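Local coordinates for protein beta-n-acetylhexosaminidase (Streptococcus pneumoniae, PDB 2YLA) that hydrolyses terminal beta-linked N-acetylglucosamine residues, probably from the arms of host N-glycans, as a family 20 glycoside hydrolase, at residues A17-F22 / K81-D86; K145-L150 / Q183-A188; Q223-N228 / L246-S251. The protein carries 1 engineered substitution. All coordinates share one frame; numbering follows the deposited sequence.

Contact 1. Residues A17-F22 / K81-D86. With NAG (2-acetamido-2-deoxy-beta-D-glucopyranose), chain E.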
loop_
_atom_site.group_PDB
_atom_site.type_symbol
_atom_site.label_atom_id
_atom_site.label_comp_id
_atom_site.label_asym_id
_atom_site.label_seq_id
_atom_site.Cartn_x
_atom_site.Cartn_y
_atom_site.Cartn_z
ATOM N N ALA A 17 -3.577 7.870 -0.586
ATOM C CA ALA A 17 -4.950 8.326 -0.792
ATOM C C ALA A 17 -5.704 8.444 0.530
ATOM O O ALA A 17 -6.933 8.507 0.554
ATOM C CB ALA A 17 -5.683 7.400 -1.763
ATOM N N GLY A 18 -4.955 8.456 1.627
ATOM C CA GLY A 18 -5.519 8.706 2.944
ATOM C C GLY A 18 -5.443 10.184 3.268
ATOM O O GLY A 18 -6.402 10.767 3.767
ATOM N N ARG A 19 -4.292 10.789 2.982
ATOM C CA ARG A 19 -4.087 12.218 3.211
ATOM C C ARG A 19 -4.826 13.058 2.174
ATOM O O ARG A 19 -5.391 14.103 2.504
ATOM C CB ARG A 19 -2.598 12.565 3.181
ATOM C CG ARG A 19 -1.785 12.053 4.358
ATOM C CD ARG A 19 -0.390 12.637 4.289
ATOM N NE ARG A 19 0.423 12.406 5.479
ATOM C CZ ARG A 19 1.420 11.529 5.549
ATOM N NH1 ARG A 19 1.731 10.776 4.502
ATOM N NH2 ARG A 19 2.110 11.405 6.675
ATOM N N LYS A 20 -4.817 12.591 0.925
ATOM C CA LYS A 20 -5.364 13.337 -0.207
ATOM C C LYS A 20 -6.352 12.490 -1.006
ATOM O O LYS A 20 -6.092 11.320 -1.288
ATOM C CB LYS A 20 -4.219 13.805 -1.110
ATOM C CG LYS A 20 -4.612 14.736 -2.246
ATOM C CD LYS A 20 -3.406 15.063 -3.107
ATOM C CE LYS A 20 -3.794 15.808 -4.372
ATOM N NZ LYS A 20 -4.159 17.229 -4.132
ATOM N N TYR A 21 -7.482 13.091 -1.374
ATOM C CA TYR A 21 -8.516 12.393 -2.137
ATOM C C TYR A 21 -8.080 12.100 -3.570
ATOM O O TYR A 21 -7.538 12.967 -4.256
ATOM C CB TYR A 21 -9.828 13.189 -2.134
ATOM C CG TYR A 21 -10.956 12.527 -2.905
ATOM C CD1 TYR A 21 -11.755 11.550 -2.312
ATOM C CD2 TYR A 21 -11.221 12.878 -4.231
ATOM C CE1 TYR A 21 -12.788 10.940 -3.017
ATOM C CE2 TYR A 21 -12.252 12.271 -4.944
ATOM C CZ TYR A 21 -13.029 11.305 -4.331
ATOM O OH TYR A 21 -14.048 10.703 -5.032
ATOM N N PHE A 22 -8.319 10.865 -4.002
ATOM C CA PHE A 22 -8.138 10.472 -5.391
ATOM C C PHE A 22 -9.467 9.961 -5.922
ATOM O O PHE A 22 -10.155 9.190 -5.250
ATOM C CB PHE A 22 -7.076 9.380 -5.508
ATOM C CG PHE A 22 -5.663 9.891 -5.465
ATOM C CD1 PHE A 22 -5.038 10.157 -4.253
ATOM C CD2 PHE A 22 -4.950 10.095 -6.644
ATOM C CE1 PHE A 22 -3.725 10.626 -4.210
ATOM C CE2 PHE A 22 -3.638 10.566 -6.613
ATOM C CZ PHE A 22 -3.025 10.831 -5.393
ATOM N N LYS A 81 -12.205 15.897 7.160
ATOM C CA LYS A 81 -12.258 17.318 6.831
ATOM C C LYS A 81 -11.542 18.165 7.875
ATOM O O LYS A 81 -10.999 19.221 7.550
ATOM C CB LYS A 81 -13.709 17.779 6.674
ATOM C CG LYS A 81 -14.358 17.325 5.379
ATOM C CD LYS A 81 -15.806 17.765 5.297
ATOM C CE LYS A 81 -16.370 17.515 3.908
ATOM N NZ LYS A 81 -17.757 18.029 3.781
ATOM N N ALA A 82 -11.545 17.700 9.124
ATOM C CA ALA A 82 -10.808 18.359 10.203
ATOM C C ALA A 82 -9.308 18.264 9.955
ATOM O O ALA A 82 -8.562 19.198 10.259
ATOM C CB ALA A 82 -11.165 17.759 11.552
ATOM N N TYR A 83 -8.877 17.132 9.399
ATOM C CA TYR A 83 -7.493 16.963 8.979
ATOM C C TYR A 83 -7.187 17.836 7.760
ATOM O O TYR A 83 -6.210 18.594 7.755
ATOM C CB TYR A 83 -7.162 15.491 8.680
ATOM C CG TYR A 83 -5.880 15.342 7.891
ATOM C CD1 TYR A 83 -4.649 15.686 8.456
ATOM C CD2 TYR A 83 -5.898 14.894 6.572
ATOM C CE1 TYR A 83 -3.472 15.576 7.733
ATOM C CE2 TYR A 83 -4.722 14.782 5.838
ATOM C CZ TYR A 83 -3.515 15.124 6.429
ATOM O OH TYR A 83 -2.346 15.016 5.718
ATOM N N TYR A 84 -8.022 17.709 6.731
ATOM C CA TYR A 84 -7.873 18.465 5.492
ATOM C C TYR A 84 -9.128 18.335 4.632
ATOM O O TYR A 84 -9.401 17.271 4.068
ATOM C CB TYR A 84 -6.622 18.012 4.717
ATOM C CG TYR A 84 -6.544 18.529 3.295
ATOM C CD1 TYR A 84 -6.344 19.887 3.034
ATOM C CD2 TYR A 84 -6.670 17.661 2.214
ATOM C CE1 TYR A 84 -6.276 20.366 1.727
ATOM C CE2 TYR A 84 -6.596 18.129 0.905
ATOM C CZ TYR A 84 -6.401 19.481 0.670
ATOM O OH TYR A 84 -6.332 19.945 -0.623
ATOM N N ASP A 85 -9.890 19.422 4.550
ATOM C CA ASP A 85 -11.107 19.467 3.746
ATOM C C ASP A 85 -10.747 19.592 2.267
ATOM O O ASP A 85 -10.620 20.700 1.735
ATOM C CB ASP A 85 -11.999 20.630 4.191
ATOM C CG ASP A 85 -13.422 20.531 3.654
ATOM O OD1 ASP A 85 -13.685 19.732 2.724
ATOM O OD2 ASP A 85 -14.289 21.269 4.171
ATOM N N ASP A 86 -10.584 18.441 1.617
ATOM C CA ASP A 86 -10.200 18.375 0.212
ATOM C C ASP A 86 -11.360 18.816 -0.684
ATOM O O ASP A 86 -12.457 18.257 -0.597
ATOM C CB ASP A 86 -9.761 16.949 -0.142
ATOM C CG ASP A 86 -8.826 16.894 -1.342
ATOM O OD1 ASP A 86 -9.019 17.666 -2.303
ATOM O OD2 ASP A 86 -7.894 16.062 -1.325
HETATM C C1 NAG E . 7.737 9.165 6.166
HETATM C C2 NAG E . 6.319 8.650 6.525
HETATM C C3 NAG E . 5.198 9.025 5.549
HETATM C C4 NAG E . 5.615 10.167 4.642
HETATM C C5 NAG E . 6.888 9.756 3.909
HETATM C C6 NAG E . 7.313 10.802 2.885
HETATM C C7 NAG E . 6.505 6.197 5.973
HETATM C C8 NAG E . 6.366 4.831 6.575
HETATM N N2 NAG E . 6.275 7.214 6.814
HETATM O O3 NAG E . 4.039 9.389 6.268
HETATM O O4 NAG E . 4.570 10.459 3.743
HETATM O O5 NAG E . 7.969 9.546 4.806
HETATM O O6 NAG E . 7.823 11.947 3.533
HETATM O O7 NAG E . 6.815 6.309 4.787
HETATM O O HOH W 1 -7.191 15.648 -4.093
#
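Arg-19 lays the aliphatic part of its side chain across the phenol end of Tyr-83: CG comes to 3.3 Å from Tyr-83 OH. The hydroxyl lies at the edge of the guanidinium, near its plane, and guanidinium and ring planes are 46° apart. Extended from CG to NE, the arginine passes the tyrosine and reaches the NAG of chain E, where Arg-19 NH2 gives a fairly straight bond to O3 (2.8 Å). Arg-19 NH1 gives hydrogen bonds to NAG O3 (3.2 Å) and, weakly, to O4. Salt bridges of NE to Asp-49 and NH1 to Asp-16 fix the group's rotation, and its grip on O3 and O4 is consistent with recognition of the non-reducing-end sugar in a family 20 pocket.

The backbone N of Tyr-21 donates to Asp-86 OD2 (3.0 Å), arriving from above the carboxylate plane. Asp-86 CG stands anti to its own N (chi1 -156°), which carries the carboxylate toward the loop. One water donates to both Asp-86 OD2 (2.9 Å) and Tyr-21 O (2.7 Å).

The contact joins the loop between strand 10-16 and helix 24-37 to the last turn of helix 69-84 and the loop that follows it.

Contact 2. Residues K145-L150 / Q183-A188. Engineered in segment 183-188: Gln-183 (natural residue Glu). With MAN (alpha-D-mannopyranose), chain B; NAG (2-acetamido-2-deoxy-beta-D-glucopyranose), chain E.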
loop_
_atom_site.group_PDB
_atom_site.type_symbol
_atom_site.label_atom_id
_atom_site.label_comp_id
_atom_site.label_asym_id
_atom_site.label_seq_id
_atom_site.Cartn_x
_atom_site.Cartn_y
_atom_site.Cartn_z
ATOM N N LYS A 145 -2.288 14.900 17.896
ATOM C CA LYS A 145 -3.392 15.100 16.975
ATOM C C LYS A 145 -3.412 13.988 15.940
ATOM O O LYS A 145 -4.287 13.958 15.075
ATOM C CB LYS A 145 -3.286 16.471 16.297
ATOM C CG LYS A 145 -3.518 17.642 17.240
ATOM C CD LYS A 145 -3.231 18.977 16.570
ATOM C CE LYS A 145 -3.153 20.096 17.609
ATOM N NZ LYS A 145 -2.947 21.441 16.995
ATOM N N THR A 146 -2.456 13.066 16.046
ATOM C CA THR A 146 -2.262 12.030 15.032
ATOM C C THR A 146 -2.351 10.612 15.582
ATOM O O THR A 146 -2.526 9.656 14.821
ATOM C CB THR A 146 -0.885 12.162 14.353
ATOM O OG1 THR A 146 0.145 12.002 15.335
ATOM C CG2 THR A 146 -0.738 13.513 13.671
ATOM N N THR A 147 -2.231 10.480 16.900
ATOM C CA THR A 147 -1.970 9.184 17.513
ATOM C C THR A 147 -2.928 8.834 18.649
ATOM O O THR A 147 -3.299 9.690 19.456
ATOM C CB THR A 147 -0.520 9.131 18.020
ATOM O OG1 THR A 147 0.359 9.605 16.991
ATOM C CG2 THR A 147 -0.126 7.722 18.395
ATOM N N MET A 148 -3.312 7.562 18.701
ATOM C CA MET A 148 -4.197 7.042 19.736
ATOM C C MET A 148 -3.441 6.728 21.027
ATOM O O MET A 148 -2.327 6.203 20.995
ATOM C CB MET A 148 -4.908 5.787 19.218
ATOM C CG MET A 148 -5.940 5.183 20.160
ATOM S SD MET A 148 -7.002 3.970 19.352
ATOM C CE MET A 148 -5.808 2.770 18.753
ATOM N N ASP A 149 -4.062 7.061 22.159
ATOM C CA ASP A 149 -3.556 6.709 23.485
ATOM C C ASP A 149 -3.822 5.228 23.753
ATOM O O ASP A 149 -4.976 4.814 23.903
ATOM C CB ASP A 149 -4.225 7.595 24.548
ATOM C CG ASP A 149 -3.967 7.124 25.980
ATOM O OD1 ASP A 149 -2.851 6.647 26.287
ATOM O OD2 ASP A 149 -4.894 7.254 26.810
ATOM N N LEU A 150 -2.750 4.440 23.818
ATOM C CA LEU A 150 -2.847 2.984 23.976
ATOM C C LEU A 150 -3.515 2.564 25.283
ATOM O O LEU A 150 -3.993 1.433 25.409
ATOM C CB LEU A 150 -1.465 2.337 23.862
ATOM C CG LEU A 150 -0.691 2.522 22.553
ATOM C CD1 LEU A 150 0.764 2.116 22.740
ATOM C CD2 LEU A 150 -1.334 1.745 21.409
ATOM N N GLN A 183 5.608 5.600 12.883
ATOM C CA GLN A 183 5.782 6.910 13.533
ATOM C C GLN A 183 4.741 7.238 14.617
ATOM O O GLN A 183 3.863 8.081 14.414
ATOM C CB GLN A 183 5.846 8.018 12.472
ATOM C CG GLN A 183 6.747 7.669 11.290
ATOM C CD GLN A 183 6.882 8.792 10.282
ATOM O OE1 GLN A 183 5.887 9.334 9.793
ATOM N NE2 GLN A 183 8.122 9.138 9.952
ATOM N N TYR A 184 4.852 6.567 15.763
ATOM C CA TYR A 184 3.946 6.782 16.894
ATOM C C TYR A 184 4.148 8.166 17.506
ATOM O O TYR A 184 5.275 8.571 17.776
ATOM C CB TYR A 184 4.148 5.703 17.964
ATOM C CG TYR A 184 3.106 5.714 19.067
ATOM C CD1 TYR A 184 3.258 6.527 20.191
ATOM C CD2 TYR A 184 1.974 4.904 18.990
ATOM C CE1 TYR A 184 2.303 6.546 21.203
ATOM C CE2 TYR A 184 1.012 4.909 20.002
ATOM C CZ TYR A 184 1.183 5.734 21.103
ATOM O OH TYR A 184 0.239 5.747 22.107
ATOM N N ALA A 185 3.041 8.880 17.711
ATOM C CA ALA A 185 3.028 10.188 18.375
ATOM C C ALA A 185 4.204 11.096 18.012
ATOM O O ALA A 185 4.771 11.762 18.880
ATOM C CB ALA A 185 2.920 10.016 19.889
ATOM N N ASN A 186 4.555 11.125 16.726
ATOM C CA ASN A 186 5.662 11.958 16.248
ATOM C C ASN A 186 5.462 13.457 16.469
ATOM O O ASN A 186 6.420 14.175 16.755
ATOM C CB ASN A 186 5.978 11.664 14.778
ATOM C CG ASN A 186 7.136 10.687 14.609
ATOM O OD1 ASN A 186 7.866 10.747 13.616
ATOM N ND2 ASN A 186 7.317 9.790 15.585
ATOM N N ASP A 187 4.218 13.917 16.348
ATOM C CA ASP A 187 3.894 15.320 16.588
ATOM C C ASP A 187 4.053 15.692 18.064
ATOM O O ASP A 187 4.413 16.823 18.389
ATOM C CB ASP A 187 2.480 15.655 16.082
ATOM C CG ASP A 187 1.376 14.967 16.883
ATOM O OD1 ASP A 187 1.584 13.837 17.378
ATOM O OD2 ASP A 187 0.287 15.563 17.007
ATOM N N ALA A 188 3.806 14.725 18.945
ATOM C CA ALA A 188 3.775 14.974 20.385
ATOM C C ALA A 188 5.091 14.666 21.103
ATOM O O ALA A 188 5.236 14.975 22.286
ATOM C CB ALA A 188 2.626 14.199 21.025
HETATM C C1 MAN B . 10.252 11.264 7.473
HETATM C C2 MAN B . 8.926 11.238 6.701
HETATM C C3 MAN B . 8.168 12.549 6.945
HETATM C C4 MAN B . 7.998 12.833 8.438
HETATM C C5 MAN B . 9.334 12.711 9.174
HETATM C C6 MAN B . 9.158 12.790 10.689
HETATM O O2 MAN B . 8.125 10.157 7.160
HETATM O O3 MAN B . 6.896 12.505 6.343
HETATM O O4 MAN B . 7.462 14.127 8.609
HETATM O O5 MAN B . 9.985 11.489 8.852
HETATM O O6 MAN B . 9.900 13.879 11.190
HETATM C C1 NAG E . 7.737 9.165 6.166
HETATM C C2 NAG E . 6.319 8.650 6.525
HETATM C C3 NAG E . 5.198 9.025 5.549
HETATM C C4 NAG E . 5.615 10.167 4.642
HETATM C C5 NAG E . 6.888 9.756 3.909
HETATM C C6 NAG E . 7.313 10.802 2.885
HETATM C C7 NAG E . 6.505 6.197 5.973
HETATM C C8 NAG E . 6.366 4.831 6.575
HETATM N N2 NAG E . 6.275 7.214 6.814
HETATM O O3 NAG E . 4.039 9.389 6.268
HETATM O O4 NAG E . 4.570 10.459 3.743
HETATM O O5 NAG E . 7.969 9.546 4.806
HETATM O O6 NAG E . 7.823 11.947 3.533
HETATM O O7 NAG E . 6.815 6.309 4.787
HETATM O O HOH W 2 1.750 9.962 13.526
#
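Tyr-184 runs from its own loop to the strand at 147-148, CG anti to the backbone N (chi1 -171°). Beyond CB, the ring takes Thr-147 CG2 over the centre of one face, a CH-pi contact of 3.5 Å from CG2 to the ring centroid and only 13° off the normal. Leu-150 CG lies 3.9 Å from Tyr-184 CE2. At the tip, Tyr-184 OH gives a weak hydrogen bond to Met-148 O (2.8 Å) and also touches Leu-150 CG.

Thr-147 uses its other branch as well: OG1 accepts a weak bond from Ala-185 N (2.9 Å), so the two arms of one threonine hold successive residues of the opposing loop. The hydroxyls of Thr-146 and Thr-147 are hydrogen-bonded to each other. Asp-187 closes the far end, its OD2 receiving Lys-145 N on the syn lone pair (2.8 Å, 158° at the hydrogen), while Ser-144 binds OD1.

Gln-183, engineered in place of the natural Glu, points along an extended chain into the glycan. Gln-183 NE2 donates to MAN O5 (3.2 Å) and to MAN O2 (3.0 Å), the glycosidic oxygen joined to C1 of the NAG of chain E; this place is consistent with the natural Glu being the general acid of family 20 enzymes. Gln-183 OE1 lies 3.4 Å from NAG C2.

Segment 183-188 follows strand 176-180, and segment 145-150 comes just before helix 153-170; helix 193-199 packs on Tyr-184, and helices 153-170 and 203-219 lie against Met-148 and Leu-150.

Contact 3. Residues Q223-N228 / L246-S251. With NAG (2-acetamido-2-deoxy-beta-D-glucopyranose), chain E; NAG (2-acetamido-2-deoxy-beta-D-glucopyranose), chain C.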
loop_
_atom_site.group_PDB
_atom_site.type_symbol
_atom_site.label_atom_id
_atom_site.label_comp_id
_atom_site.label_asym_id
_atom_site.label_seq_id
_atom_site.Cartn_x
_atom_site.Cartn_y
_atom_site.Cartn_z
ATOM N N GLN A 223 -3.153 -11.592 4.530
ATOM C CA GLN A 223 -1.749 -11.457 4.885
ATOM C C GLN A 223 -1.547 -10.122 5.598
ATOM O O GLN A 223 -1.786 -9.069 5.011
ATOM C CB GLN A 223 -0.873 -11.526 3.630
ATOM C CG GLN A 223 0.612 -11.304 3.886
ATOM C CD GLN A 223 1.229 -12.412 4.712
ATOM O OE1 GLN A 223 1.653 -12.190 5.847
ATOM N NE2 GLN A 223 1.272 -13.620 4.152
ATOM N N PRO A 224 -1.124 -10.160 6.873
ATOM C CA PRO A 224 -0.887 -8.904 7.579
ATOM C C PRO A 224 0.413 -8.236 7.145
ATOM O O PRO A 224 1.453 -8.889 7.034
ATOM C CB PRO A 224 -0.826 -9.324 9.049
ATOM C CG PRO A 224 -0.417 -10.758 9.024
ATOM C CD PRO A 224 -0.893 -11.339 7.729
ATOM N N MET A 225 0.328 -6.939 6.880
ATOM C CA MET A 225 1.482 -6.123 6.535
ATOM C C MET A 225 1.547 -4.929 7.484
ATOM O O MET A 225 0.515 -4.392 7.896
ATOM C CB MET A 225 1.386 -5.669 5.072
ATOM C CG MET A 225 2.479 -4.717 4.592
ATOM S SD MET A 225 2.471 -4.519 2.796
ATOM C CE MET A 225 2.713 -2.756 2.646
ATOM N N ALA A 226 2.765 -4.541 7.852
ATOM C CA ALA A 226 2.992 -3.332 8.638
ATOM C C ALA A 226 4.332 -2.723 8.267
ATOM O O ALA A 226 5.201 -3.411 7.722
ATOM C CB ALA A 226 2.940 -3.638 10.125
ATOM N N PHE A 227 4.493 -1.431 8.550
ATOM C CA PHE A 227 5.777 -0.770 8.357
ATOM C C PHE A 227 6.743 -1.201 9.456
ATOM O O PHE A 227 6.323 -1.723 10.492
ATOM C CB PHE A 227 5.619 0.755 8.316
ATOM C CG PHE A 227 4.846 1.254 7.121
ATOM C CD1 PHE A 227 5.289 0.994 5.823
ATOM C CD2 PHE A 227 3.681 1.994 7.292
ATOM C CE1 PHE A 227 4.577 1.448 4.718
ATOM C CE2 PHE A 227 2.961 2.456 6.194
ATOM C CZ PHE A 227 3.410 2.183 4.902
ATOM N N ASN A 228 8.035 -0.984 9.227
ATOM C CA ASN A 228 9.066 -1.514 10.113
ATOM C C ASN A 228 9.240 -0.795 11.448
ATOM O O ASN A 228 9.630 -1.421 12.434
ATOM C CB ASN A 228 10.408 -1.615 9.376
ATOM C CG ASN A 228 10.966 -0.259 8.965
ATOM O OD1 ASN A 228 10.752 0.194 7.843
ATOM N ND2 ASN A 228 11.690 0.388 9.873
ATOM N N LEU A 246 4.267 -9.300 7.190
ATOM C CA LEU A 246 5.118 -8.858 6.090
ATOM C C LEU A 246 5.587 -7.436 6.367
ATOM O O LEU A 246 4.782 -6.506 6.430
ATOM C CB LEU A 246 4.362 -8.942 4.759
ATOM C CG LEU A 246 4.959 -8.325 3.490
ATOM C CD1 LEU A 246 6.241 -9.030 3.056
ATOM C CD2 LEU A 246 3.930 -8.344 2.373
ATOM N N ILE A 247 6.892 -7.276 6.553
ATOM C CA ILE A 247 7.463 -5.973 6.870
ATOM C C ILE A 247 7.728 -5.146 5.615
ATOM O O ILE A 247 8.557 -5.504 4.775
ATOM C CB ILE A 247 8.754 -6.091 7.727
ATOM C CG1 ILE A 247 8.468 -6.808 9.057
ATOM C CG2 ILE A 247 9.375 -4.721 7.976
ATOM C CD1 ILE A 247 7.435 -6.118 9.966
ATOM N N SER A 248 6.992 -4.047 5.497
ATOM C CA SER A 248 7.255 -3.021 4.499
ATOM C C SER A 248 8.369 -2.121 5.043
ATOM O O SER A 248 8.110 -1.147 5.757
ATOM C CB SER A 248 5.968 -2.233 4.228
ATOM O OG SER A 248 6.192 -1.112 3.399
ATOM N N TYR A 249 9.614 -2.473 4.727
ATOM C CA TYR A 249 10.773 -1.775 5.279
ATOM C C TYR A 249 11.108 -0.533 4.460
ATOM O O TYR A 249 11.382 -0.630 3.263
ATOM C CB TYR A 249 11.991 -2.704 5.367
ATOM C CG TYR A 249 13.044 -2.236 6.354
ATOM C CD1 TYR A 249 13.944 -1.222 6.017
ATOM C CD2 TYR A 249 13.138 -2.802 7.626
ATOM C CE1 TYR A 249 14.902 -0.781 6.920
ATOM C CE2 TYR A 249 14.098 -2.367 8.538
ATOM C CZ TYR A 249 14.974 -1.356 8.176
ATOM O OH TYR A 249 15.930 -0.921 9.062
ATOM N N TRP A 250 11.088 0.628 5.109
ATOM C CA TRP A 250 11.326 1.889 4.411
ATOM C C TRP A 250 12.613 2.610 4.822
ATOM O O TRP A 250 13.245 3.265 3.993
ATOM C CB TRP A 250 10.104 2.817 4.507
ATOM C CG TRP A 250 9.937 3.528 5.815
ATOM C CD1 TRP A 250 9.412 3.017 6.962
ATOM C CD2 TRP A 250 10.284 4.890 6.104
ATOM N NE1 TRP A 250 9.417 3.969 7.953
ATOM C CE2 TRP A 250 9.945 5.129 7.452
ATOM C CE3 TRP A 250 10.852 5.929 5.354
ATOM C CZ2 TRP A 250 10.154 6.364 8.072
ATOM C CZ3 TRP A 250 11.063 7.159 5.970
ATOM C CH2 TRP A 250 10.714 7.363 7.318
ATOM N N SER A 251 12.992 2.487 6.092
ATOM C CA SER A 251 14.159 3.186 6.633
ATOM C C SER A 251 14.613 2.587 7.956
ATOM O O SER A 251 13.831 1.950 8.661
ATOM C CB SER A 251 13.843 4.672 6.833
ATOM O OG SER A 251 14.908 5.343 7.483
HETATM C C1 NAG E . 7.737 9.165 6.166
HETATM C C2 NAG E . 6.319 8.650 6.525
HETATM C C3 NAG E . 5.198 9.025 5.549
HETATM C C4 NAG E . 5.615 10.167 4.642
HETATM C C5 NAG E . 6.888 9.756 3.909
HETATM C C6 NAG E . 7.313 10.802 2.885
HETATM C C7 NAG E . 6.505 6.197 5.973
HETATM C C8 NAG E . 6.366 4.831 6.575
HETATM N N2 NAG E . 6.275 7.214 6.814
HETATM O O3 NAG E . 4.039 9.389 6.268
HETATM O O4 NAG E . 4.570 10.459 3.743
HETATM O O5 NAG E . 7.969 9.546 4.806
HETATM O O6 NAG E . 7.823 11.947 3.533
HETATM O O7 NAG E . 6.815 6.309 4.787
HETATM C C1 NAG C . 13.599 10.320 4.643
HETATM C C2 NAG C . 14.141 8.944 4.242
HETATM C C3 NAG C . 14.488 8.980 2.748
HETATM C C4 NAG C . 13.319 9.517 1.914
HETATM C C5 NAG C . 12.657 10.756 2.532
HETATM C C6 NAG C . 11.337 11.082 1.841
HETATM C C7 NAG C . 16.541 8.558 5.129
HETATM C C8 NAG C . 17.275 9.257 4.013
HETATM N N2 NAG C . 15.196 8.466 5.151
HETATM O O3 NAG C . 14.860 7.695 2.297
HETATM O O4 NAG C . 13.793 9.830 0.622
HETATM O O5 NAG C . 12.413 10.567 3.915
HETATM O O6 NAG C . 10.581 11.955 2.650
HETATM O O7 NAG C . 17.212 8.063 6.035
#
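Two neighbouring parallel strands, 223-227 and 246-249, pair here in the TIM barrel of the family 20 catalytic domain and run out into its sugar-binding end. Their axes approach to 4.7 Å and their directions differ by 28°. Leu-246 N donates to Pro-224 O, Ala-226 N to Leu-246 O and Ser-248 N to Ala-226 O, the alternation of a parallel ladder; a long, weak bond from Asn-228 N to Ser-248 O follows.

Met-225, Phe-227, Leu-246 and Ser-248 share one face of the sheet. There Met-225 CE packs on Ser-248 CB (3.7 Å), while Ser-248 OG sits at the edge of the Phe-227 ring and bonds to Thr-275. Strand 321-329 adds Met-325 and Val-322 to this side.

Past the ladder, Asn-228 ties the two loops together. Its CG lies between the backbone N and the carbonyl carbon (chi1 65°), bringing the amide over a face of Tyr-249, the two planes 17° apart. Asn-228 OD1 accepts from Trp-250 N (2.8 Å), and Asn-228 ND2 donates to Ser-251 O (2.9 Å), giving each end of this buried amide a backbone partner.

Phe-227 and Trp-250 both receive the acetamido methyl of the NAG of chain E, consistent with the aromatic pocket that holds the N-acetyl group in family 20 enzymes, where that group probably takes part in substrate-assisted catalysis. Asp-229 bonds the indole NE1. NAG C8 lies 3.8 Å above the centre of the Phe-227 ring and 3.4 Å above the Trp-250 indole plane, toward its rim, and Ser-251 CB packs on the opposite indole face.

Contacts 1, 2 and 3 follow one another along the chain, all within the family 20 catalytic domain. Contact 3 pairs two strands of the barrel sheet itself; contact 1 sets the loop after strand 10-16 against the end of helix 69-84, and contact 2 sets 145-150, before helix 153-170, against the loop after strand 176-180. Their centres are about 18 Å (1 and 2), 24 Å (1 and 3) and 19 Å (2 and 3) apart. Contacts 2 and 3 touch where Gln-183 NE2 packs 3.9 Å from Trp-250 CZ2. All three meet the same NAG of chain E, so widely separated parts of the sequence surround one sugar, consistent with an N-glycan-recognising active site.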